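Local coordinates for protein RNA N6-adenosine-methyltransferase METTL16 (Homo sapiens, PDB 6M1U) that methylates the N6 of adenosine in RNA, including U6 snRNA, its vertebrate conserved region, the part crystallised here, probably aiding RNA binding, at residues 29-34 with 57-62; 36-41 with 147-152; 63-68 with 108-113. All blocks are in the same frame, centred on the assembly; numbering follows the deposited sequence.

Interaction 1: 29-34 with 57-62; sequences EGIVVV and EEVSLF
Helix-on-sheet packing brings Ile31 and Val32, in the first turn of helix 30-44, against Val59 at the start of strand 58-67, near the edge of a two-layer alpha/beta domain. The two short segments run almost side by side in the same direction, their axes 18° apart and 8.1 Å at closest approach. Val32 and Val59 have the nearest alpha carbons, 6.6 Å apart. Val32 CG2 meets Val59 CG2 at 4.0 Å. Val59 CG2 also meets Ile31 CG1, at 4.2 Å. Ile31 reaches further along the strand. Its CG1 stands between the backbone N and the carbonyl carbon (chi1 62°), and CD1 then continues anti to CA (chi2 -173°), which takes this methyl to the backbone just ahead of Val59. There Ile31 CD1 lies 3.8 Å from Glu57 O and 3.9 Å from Glu58 CA. Beyond the two segments, Ile31 also packs on Met13 of helix 10-20 and on Val116 of strand 108-119, so it fills the angle where two helices meet the sheet. The Glu58 side chain starts out away from the helix, and its OE2 accepts a hydrogen bond from Gly55 N. The strand spends its backbone polar groups within the sheet, Val59 pairing with Val116 and Ser60 with Val52. Between the two segments the contact is made by aliphatic side chains, with one methyl laid on the strand backbone; it buries 150 Å², and its hold depends on shape and exclusion of water.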
loop_
_atom_site.group_PDB
_atom_site.type_symbol
_atom_site.label_atom_id
_atom_site.label_comp_id
_atom_site.label_asym_id
_atom_site.label_seq_id
_atom_site.Cartn_x
_atom_site.Cartn_y
_atom_site.Cartn_z
ATOM N N GLU A 29 8.244 -10.362 -9.179
ATOM C CA GLU A 29 7.953 -9.095 -9.902
ATOM C C GLU A 29 8.161 -7.914 -8.950
ATOM O O GLU A 29 8.237 -8.147 -7.733
ATOM C CB GLU A 29 6.520 -9.107 -10.433
ATOM C CG GLU A 29 6.398 -9.691 -11.827
ATOM C CD GLU A 29 6.141 -8.666 -12.915
ATOM O OE1 GLU A 29 7.119 -8.202 -13.532
ATOM O OE2 GLU A 29 4.962 -8.334 -13.143
ATOM N N GLY A 30 8.233 -6.698 -9.494
ATOM C CA GLY A 30 8.453 -5.489 -8.676
ATOM C C GLY A 30 7.192 -5.040 -7.965
ATOM O O GLY A 30 7.285 -4.682 -6.779
ATOM N N ILE A 31 6.053 -5.061 -8.662
ATOM C CA ILE A 31 4.758 -4.624 -8.060
ATOM C C ILE A 31 4.310 -5.656 -7.020
ATOM O O ILE A 31 3.650 -5.258 -6.048
ATOM C CB ILE A 31 3.689 -4.387 -9.143
ATOM C CG1 ILE A 31 3.362 -5.665 -9.917
ATOM C CG2 ILE A 31 4.108 -3.262 -10.074
ATOM C CD1 ILE A 31 2.453 -5.440 -11.100
ATOM N N VAL A 32 4.657 -6.929 -7.221
ATOM C CA VAL A 32 4.274 -7.995 -6.251
ATOM C C VAL A 32 5.036 -7.746 -4.948
ATOM O O VAL A 32 4.408 -7.766 -3.878
ATOM C CB VAL A 32 4.576 -9.399 -6.803
ATOM C CG1 VAL A 32 4.584 -10.441 -5.697
ATOM C CG2 VAL A 32 3.602 -9.793 -7.900
ATOM N N VAL A 33 6.346 -7.522 -5.054
ATOM C CA VAL A 33 7.198 -7.261 -3.860
ATOM C C VAL A 33 6.578 -6.108 -3.070
ATOM O O VAL A 33 6.270 -6.306 -1.885
ATOM C CB VAL A 33 8.646 -6.938 -4.272
ATOM C CG1 VAL A 33 9.376 -6.159 -3.193
ATOM C CG2 VAL A 33 9.416 -8.194 -4.639
ATOM N N VAL A 34 6.402 -4.958 -3.723
ATOM C CA VAL A 34 5.820 -3.746 -3.078
ATOM C C VAL A 34 4.520 -4.125 -2.367
ATOM O O VAL A 34 4.390 -3.810 -1.174
ATOM C CB VAL A 34 5.579 -2.632 -4.112
ATOM C CG1 VAL A 34 4.766 -1.489 -3.528
ATOM C CG2 VAL A 34 6.881 -2.119 -4.700
ATOM N N GLU A 57 -1.750 -6.435 -15.263
ATOM C CA GLU A 57 -0.498 -5.764 -14.970
ATOM C C GLU A 57 -0.564 -4.978 -13.663
ATOM O O GLU A 57 -0.005 -3.890 -13.556
ATOM C CB GLU A 57 -0.102 -4.881 -16.151
ATOM C CG GLU A 57 0.248 -5.714 -17.409
ATOM C CD GLU A 57 1.083 -4.961 -18.450
ATOM O OE1 GLU A 57 0.966 -3.715 -18.550
ATOM O OE2 GLU A 57 1.863 -5.623 -19.177
ATOM N N GLU A 58 -1.227 -5.538 -12.641
ATOM C CA GLU A 58 -1.369 -4.918 -11.314
ATOM C C GLU A 58 -1.653 -5.996 -10.265
ATOM O O GLU A 58 -2.019 -7.127 -10.593
ATOM C CB GLU A 58 -2.489 -3.868 -11.286
ATOM C CG GLU A 58 -3.845 -4.512 -11.440
ATOM C CD GLU A 58 -5.032 -3.551 -11.420
ATOM O OE1 GLU A 58 -4.871 -2.310 -11.467
ATOM O OE2 GLU A 58 -6.159 -4.062 -11.366
ATOM N N VAL A 59 -1.462 -5.631 -8.994
ATOM C CA VAL A 59 -1.925 -6.402 -7.848
ATOM C C VAL A 59 -2.816 -5.506 -6.994
ATOM O O VAL A 59 -2.506 -4.326 -6.809
ATOM C CB VAL A 59 -0.747 -6.912 -7.009
ATOM C CG1 VAL A 59 -1.242 -7.779 -5.845
ATOM C CG2 VAL A 59 0.232 -7.639 -7.886
ATOM N N SER A 60 -3.918 -6.051 -6.475
ATOM C CA SER A 60 -4.890 -5.255 -5.736
ATOM C C SER A 60 -5.109 -5.803 -4.335
ATOM O O SER A 60 -5.271 -7.015 -4.149
ATOM C CB SER A 60 -6.242 -5.211 -6.451
ATOM O OG SER A 60 -6.083 -4.814 -7.799
ATOM N N LEU A 61 -5.154 -4.896 -3.362
ATOM C CA LEU A 61 -5.642 -5.179 -2.023
ATOM C C LEU A 61 -6.990 -4.510 -1.815
ATOM O O LEU A 61 -7.146 -3.333 -2.136
ATOM C CB LEU A 61 -4.707 -4.626 -0.975
ATOM C CG LEU A 61 -3.368 -5.271 -0.993
ATOM C CD1 LEU A 61 -2.559 -4.532 0.059
ATOM C CD2 LEU A 61 -3.626 -6.723 -0.655
ATOM N N PHE A 62 -7.946 -5.236 -1.259
ATOM C CA PHE A 62 -9.132 -4.616 -0.688
ATOM C C PHE A 62 -8.941 -4.559 0.821
ATOM O O PHE A 62 -8.600 -5.575 1.444
ATOM C CB PHE A 62 -10.413 -5.381 -1.025
ATOM C CG PHE A 62 -11.658 -4.652 -0.621
ATOM C CD1 PHE A 62 -12.189 -4.794 0.650
ATOM C CD2 PHE A 62 -12.282 -3.784 -1.500
ATOM C CE1 PHE A 62 -13.321 -4.102 1.016
ATOM C CE2 PHE A 62 -13.417 -3.078 -1.118
ATOM C CZ PHE A 62 -13.931 -3.247 0.126
#

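Interaction 2: 36-41 with 147-152; sequences TWIEKI and NQIFRL
Leu152 sets its two methyls against the six-membered part of the Trp37 indole. Leu152 CD1 approaches Trp37 CE3 at 3.5 Å, while Leu152 CD2 lies 3.8 Å from Trp37 CZ3. With CG anti to the carbonyl carbon (chi1 -84°), the indole starts out toward helix 136-153, and its NE1 donates a hydrogen bond to Leu16 O of helix 10-20. Lys19 of that helix touches both Trp37 and Leu152, so the pair sits where three helices converge. One turn along, Ile41 crosses Gln148 obliquely and meets its aliphatic stem: Ile41 CD1 is 3.7 Å from Gln148 CB, and Ile41 CG1 is 3.8 Å from Gln148 CG. The Gln148 chain bends at chi2 (58°), and its amide end leads away from helix 30-44, leaving methylenes to the isoleucine. Ile41 CD1 is the hub of the contact, since it also lies 4.1 Å from Ile149 CG1 and 4.3 Å from Leu152 CD1. Ile149 reaches in the other direction as well, its CD1 coming to 4.5 Å from CG1 of Ile38. Ile38 in turn packs on Leu61, Ile114 and Val116 of the sheet, so this seam runs down toward the hydrophobic core. The packing is apolar throughout, and the segment axes stay 10.4 Å apart at a steep crossing of 108°. Here helix 30-44 and the C-terminal helix 136-153 pack across each other on the same side of the antiparallel sheet, forming the helical layer of a two-layer alpha/beta domain.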
loop_
_atom_site.group_PDB
_atom_site.type_symbol
_atom_site.label_atom_id
_atom_site.label_comp_id
_atom_site.label_asym_id
_atom_site.label_seq_id
_atom_site.Cartn_x
_atom_site.Cartn_y
_atom_site.Cartn_z
ATOM N N THR A 36 3.378 -6.951 -1.202
ATOM C CA THR A 36 3.566 -7.709 0.029
ATOM C C THR A 36 4.215 -6.873 1.129
ATOM O O THR A 36 4.115 -7.248 2.302
ATOM C CB THR A 36 4.402 -8.962 -0.208
ATOM O OG1 THR A 36 5.758 -8.568 -0.381
ATOM C CG2 THR A 36 3.948 -9.713 -1.446
ATOM N N TRP A 37 4.882 -5.757 0.786
ATOM C CA TRP A 37 5.321 -4.842 1.834
ATOM C C TRP A 37 4.167 -3.981 2.330
ATOM O O TRP A 37 4.069 -3.704 3.532
ATOM C CB TRP A 37 6.468 -3.958 1.361
ATOM C CG TRP A 37 7.817 -4.593 1.465
ATOM C CD1 TRP A 37 8.680 -4.888 0.428
ATOM C CD2 TRP A 37 8.478 -5.019 2.662
ATOM N NE1 TRP A 37 9.838 -5.475 0.918
ATOM C CE2 TRP A 37 9.739 -5.559 2.283
ATOM C CE3 TRP A 37 8.141 -4.989 4.021
ATOM C CZ2 TRP A 37 10.637 -6.067 3.211
ATOM C CZ3 TRP A 37 9.050 -5.499 4.938
ATOM C CH2 TRP A 37 10.272 -6.029 4.529
ATOM N N ILE A 38 3.276 -3.547 1.440
ATOM C CA ILE A 38 2.059 -2.898 1.926
ATOM C C ILE A 38 1.251 -3.866 2.795
ATOM O O ILE A 38 0.702 -3.484 3.838
ATOM C CB ILE A 38 1.226 -2.349 0.754
ATOM C CG1 ILE A 38 2.004 -1.270 0.013
ATOM C CG2 ILE A 38 -0.019 -1.713 1.271
ATOM C CD1 ILE A 38 1.405 -0.904 -1.326
ATOM N N GLU A 39 1.203 -5.148 2.408
ATOM C CA GLU A 39 0.483 -6.131 3.216
ATOM C C GLU A 39 1.105 -6.258 4.596
ATOM O O GLU A 39 0.391 -6.353 5.601
ATOM C CB GLU A 39 0.464 -7.482 2.505
ATOM C CG GLU A 39 -0.469 -7.538 1.312
ATOM C CD GLU A 39 -0.312 -8.799 0.465
ATOM O OE1 GLU A 39 0.703 -9.524 0.583
ATOM O OE2 GLU A 39 -1.232 -9.063 -0.337
ATOM N N LYS A 40 2.440 -6.219 4.672
ATOM C CA LYS A 40 3.109 -6.218 5.968
ATOM C C LYS A 40 2.731 -4.976 6.774
ATOM O O LYS A 40 2.419 -5.063 7.965
ATOM C CB LYS A 40 4.625 -6.296 5.761
ATOM C CG LYS A 40 5.378 -7.053 6.845
ATOM C CD LYS A 40 5.713 -6.171 8.023
ATOM C CE LYS A 40 5.881 -7.018 9.280
ATOM N NZ LYS A 40 6.643 -6.283 10.353
ATOM N N ILE A 41 2.723 -3.812 6.130
ATOM C CA ILE A 41 2.446 -2.567 6.836
ATOM C C ILE A 41 1.025 -2.560 7.380
ATOM O O ILE A 41 0.765 -2.065 8.489
ATOM C CB ILE A 41 2.690 -1.379 5.890
ATOM C CG1 ILE A 41 4.185 -1.244 5.609
ATOM C CG2 ILE A 41 2.019 -0.102 6.441
ATOM C CD1 ILE A 41 4.481 -0.472 4.397
ATOM N N ASN A 147 4.795 6.617 3.803
ATOM C CA ASN A 147 5.832 6.954 4.773
ATOM C C ASN A 147 6.483 5.693 5.311
ATOM O O ASN A 147 7.714 5.596 5.368
ATOM C CB ASN A 147 5.256 7.808 5.906
ATOM C CG ASN A 147 5.188 9.309 5.543
ATOM O OD1 ASN A 147 5.395 9.709 4.378
ATOM N ND2 ASN A 147 4.891 10.142 6.542
ATOM N N GLN A 148 5.674 4.690 5.641
ATOM C CA GLN A 148 6.231 3.440 6.143
ATOM C C GLN A 148 7.155 2.800 5.113
ATOM O O GLN A 148 8.200 2.248 5.477
ATOM C CB GLN A 148 5.105 2.484 6.545
ATOM C CG GLN A 148 5.479 1.585 7.711
ATOM C CD GLN A 148 5.882 2.370 8.952
ATOM O OE1 GLN A 148 5.070 3.067 9.546
ATOM N NE2 GLN A 148 7.146 2.259 9.340
ATOM N N ILE A 149 6.801 2.883 3.820
ATOM C CA ILE A 149 7.648 2.299 2.778
ATOM C C ILE A 149 9.040 2.889 2.843
ATOM O O ILE A 149 10.043 2.166 2.799
ATOM C CB ILE A 149 7.053 2.500 1.372
ATOM C CG1 ILE A 149 6.000 1.432 1.061
ATOM C CG2 ILE A 149 8.172 2.484 0.325
ATOM C CD1 ILE A 149 5.434 1.553 -0.352
ATOM N N PHE A 150 9.125 4.204 2.973
ATOM C CA PHE A 150 10.429 4.827 2.881
ATOM C C PHE A 150 11.224 4.662 4.159
ATOM O O PHE A 150 12.450 4.643 4.106
ATOM C CB PHE A 150 10.281 6.289 2.450
ATOM C CG PHE A 150 9.979 6.437 0.977
ATOM C CD1 PHE A 150 10.997 6.330 0.038
ATOM C CD2 PHE A 150 8.669 6.603 0.531
ATOM C CE1 PHE A 150 10.722 6.426 -1.313
ATOM C CE2 PHE A 150 8.376 6.701 -0.819
ATOM C CZ PHE A 150 9.402 6.615 -1.742
ATOM N N ARG A 151 10.582 4.462 5.301
ATOM C CA ARG A 151 11.374 4.044 6.450
ATOM C C ARG A 151 12.082 2.718 6.167
ATOM O O ARG A 151 13.291 2.596 6.395
ATOM C CB ARG A 151 10.503 3.973 7.704
ATOM C CG ARG A 151 10.048 5.351 8.130
ATOM C CD ARG A 151 9.717 5.436 9.602
ATOM N NE ARG A 151 10.863 5.879 10.393
ATOM C CZ ARG A 151 10.802 6.177 11.691
ATOM N NH1 ARG A 151 9.639 6.077 12.342
ATOM N NH2 ARG A 151 11.900 6.576 12.334
ATOM N N LEU A 152 11.355 1.741 5.607
ATOM C CA LEU A 152 11.954 0.450 5.260
ATOM C C LEU A 152 13.167 0.618 4.343
ATOM O O LEU A 152 14.177 -0.081 4.497
ATOM C CB LEU A 152 10.914 -0.448 4.580
ATOM C CG LEU A 152 9.693 -0.997 5.320
ATOM C CD1 LEU A 152 8.673 -1.497 4.303
ATOM C CD2 LEU A 152 10.090 -2.110 6.261
#

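Interaction 3: 63-68 with 108-113; sequences LTAIEN and YLFKCL
Leu63 with Cys112, Ala65 with Phe110 and Glu67 with Tyr108 form antiparallel hydrogen-bonded pairs, with Thr64-Lys111 and Ile66-Leu109 as the non-hydrogen-bonded pairs between them, the segment axes standing at 146°. Leu63 N donates to Cys112 O at 2.8 Å almost straight (165°), whereas the bond from Ala65 N to Phe110 O, 2.9 Å long, is bent to 142°. The side chains of the hydrogen-bonded pairs share one face. On it Phe110 turns its ring back over the neighbouring strand, CG standing between its own N and carbonyl carbon, and Ala65 CB touches Phe110 CE2 at 3.4 Å. Glu67 CB comes to the edge of the same ring, 4.3 Å from Phe110 CD2. Leu63 CD2 packs on Cys112 CB at 3.8 Å, and Glu67 CG lies 3.7 Å from Tyr108 CB. This is the inner face of the five-stranded antiparallel sheet, covered by helix 136-153: Leu141 touches both Leu63 and Phe110, and Met138 touches Cys112. In the next strand the Trp129 ring lies nearly parallel to that of Phe110. An alanine in place of Phe110 would probably open a gap under helix 136-153, leaving the Ala65 methyl, Leu141 and the Trp129 ring without the aromatic surface they pack on. On the other face Ile66 and Leu109 cross at about a right angle, their CD1 methyls 4.2 Å apart. Lys111, from that same face, extends its chain away from strand 58-67 to a salt bridge with Glu131.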
loop_
_atom_site.group_PDB
_atom_site.type_symbol
_atom_site.label_atom_id
_atom_site.label_comp_id
_atom_site.label_asym_id
_atom_site.label_seq_id
_atom_site.Cartn_x
_atom_site.Cartn_y
_atom_site.Cartn_z
ATOM N N LEU A 63 -9.128 -3.379 1.411
ATOM C CA LEU A 63 -8.854 -3.249 2.831
ATOM C C LEU A 63 -10.011 -2.569 3.551
ATOM O O LEU A 63 -10.768 -1.787 2.978
ATOM C CB LEU A 63 -7.536 -2.507 3.100
ATOM C CG LEU A 63 -7.642 -1.015 2.944
ATOM C CD1 LEU A 63 -7.657 -0.341 4.300
ATOM C CD2 LEU A 63 -6.498 -0.536 2.111
ATOM N N THR A 64 -10.133 -2.907 4.824
ATOM C CA THR A 64 -11.200 -2.442 5.696
ATOM C C THR A 64 -10.515 -1.916 6.943
ATOM O O THR A 64 -9.948 -2.703 7.708
ATOM C CB THR A 64 -12.155 -3.586 6.034
ATOM O OG1 THR A 64 -12.841 -3.995 4.850
ATOM C CG2 THR A 64 -13.158 -3.154 7.038
ATOM N N ALA A 65 -10.524 -0.600 7.128
ATOM C CA ALA A 65 -10.020 0.014 8.347
ATOM C C ALA A 65 -11.192 0.576 9.139
ATOM O O ALA A 65 -12.299 0.729 8.617
ATOM C CB ALA A 65 -8.994 1.107 8.044
ATOM N N ILE A 66 -10.952 0.859 10.418
ATOM C CA ILE A 66 -11.978 1.395 11.309
ATOM C C ILE A 66 -11.576 2.805 11.728
ATOM O O ILE A 66 -10.390 3.103 11.886
ATOM C CB ILE A 66 -12.216 0.480 12.529
ATOM C CG1 ILE A 66 -13.501 0.894 13.255
ATOM C CG2 ILE A 66 -11.040 0.519 13.469
ATOM C CD1 ILE A 66 -14.382 -0.277 13.694
ATOM N N GLU A 67 -12.556 3.687 11.850
ATOM C CA GLU A 67 -12.301 5.066 12.223
ATOM C C GLU A 67 -13.151 5.415 13.422
ATOM O O GLU A 67 -14.239 4.870 13.597
ATOM C CB GLU A 67 -12.625 6.015 11.103
ATOM C CG GLU A 67 -14.033 5.900 10.584
ATOM C CD GLU A 67 -14.487 7.175 9.880
ATOM O OE1 GLU A 67 -14.600 8.235 10.571
ATOM O OE2 GLU A 67 -14.707 7.110 8.636
ATOM N N ASN A 68 -12.658 6.321 14.251
ATOM C CA ASN A 68 -13.449 6.833 15.361
ATOM C C ASN A 68 -13.577 8.345 15.234
ATOM O O ASN A 68 -12.577 9.038 15.011
ATOM C CB ASN A 68 -12.837 6.431 16.700
ATOM C CG ASN A 68 -11.352 6.326 16.631
ATOM O OD1 ASN A 68 -10.749 6.598 15.592
ATOM N ND2 ASN A 68 -10.739 5.941 17.739
ATOM N N TYR A 108 -16.439 3.663 13.308
ATOM C CA TYR A 108 -17.014 3.522 11.966
ATOM C C TYR A 108 -16.029 2.845 11.014
ATOM O O TYR A 108 -14.808 2.958 11.158
ATOM C CB TYR A 108 -17.455 4.876 11.361
ATOM C CG TYR A 108 -18.493 5.582 12.168
ATOM C CD1 TYR A 108 -19.810 5.196 12.109
ATOM C CD2 TYR A 108 -18.154 6.626 13.019
ATOM C CE1 TYR A 108 -20.768 5.840 12.862
ATOM C CE2 TYR A 108 -19.103 7.272 13.779
ATOM C CZ TYR A 108 -20.407 6.876 13.700
ATOM O OH TYR A 108 -21.377 7.512 14.459
ATOM N N LEU A 109 -16.559 2.109 10.038
ATOM C CA LEU A 109 -15.670 1.322 9.147
ATOM C C LEU A 109 -15.545 1.955 7.759
ATOM O O LEU A 109 -16.583 2.317 7.181
ATOM C CB LEU A 109 -16.260 -0.087 9.039
ATOM C CG LEU A 109 -15.289 -1.182 8.607
ATOM C CD1 LEU A 109 -14.614 -1.807 9.816
ATOM C CD2 LEU A 109 -16.009 -2.243 7.792
ATOM N N PHE A 110 -14.311 2.088 7.260
ATOM C CA PHE A 110 -14.125 2.572 5.898
ATOM C C PHE A 110 -13.359 1.551 5.067
ATOM O O PHE A 110 -12.685 0.660 5.590
ATOM C CB PHE A 110 -13.484 3.983 5.837
ATOM C CG PHE A 110 -12.014 4.029 6.083
ATOM C CD1 PHE A 110 -11.120 3.947 5.037
ATOM C CD2 PHE A 110 -11.522 4.238 7.352
ATOM C CE1 PHE A 110 -9.757 4.012 5.260
ATOM C CE2 PHE A 110 -10.153 4.315 7.586
ATOM C CZ PHE A 110 -9.273 4.199 6.541
ATOM N N LYS A 111 -13.513 1.688 3.747
ATOM C CA LYS A 111 -13.166 0.654 2.777
ATOM C C LYS A 111 -12.427 1.239 1.582
ATOM O O LYS A 111 -12.873 2.240 1.013
ATOM C CB LYS A 111 -14.437 -0.048 2.294
ATOM C CG LYS A 111 -15.249 -0.626 3.397
ATOM C CD LYS A 111 -16.294 -1.533 2.836
ATOM C CE LYS A 111 -17.074 -2.248 3.944
ATOM N NZ LYS A 111 -18.329 -2.764 3.376
ATOM N N CYS A 112 -11.323 0.591 1.183
ATOM C CA CYS A 112 -10.420 1.092 0.147
ATOM C C CYS A 112 -9.879 -0.038 -0.700
ATOM O O CYS A 112 -9.582 -1.126 -0.197
ATOM C CB CYS A 112 -9.183 1.804 0.690
ATOM S SG CYS A 112 -9.543 3.226 1.653
ATOM N N LEU A 113 -9.678 0.270 -1.977
ATOM C CA LEU A 113 -8.961 -0.588 -2.903
ATOM C C LEU A 113 -7.585 0.006 -3.200
ATOM O O LEU A 113 -7.482 1.079 -3.813
ATOM C CB LEU A 113 -9.764 -0.747 -4.186
ATOM C CG LEU A 113 -9.174 -1.783 -5.117
ATOM C CD1 LEU A 113 -9.313 -3.168 -4.455
ATOM C CD2 LEU A 113 -9.916 -1.669 -6.449
#

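From the N terminus the chain passes strand 4-8 and helix 10-20 before helix 30-44, which opens interaction 1 at its start and interaction 2 a little later. After strand 48-52 the chain returns along strand 58-67, and interaction 1 closes. Residues 63-68 of the same strand then open interaction 3, which closes at 108-113 after a linker that is largely unmodelled. Interaction 2 closes last, at 147-152 in the C-terminal helix, so it crosses interaction 1 and spans the whole of interaction 3. Interactions 1 and 2 share helix 30-44, and residues of their segments touch where Leu61 meets Glu39. Together they tie sheet to helix, helix to helix and strand to strand.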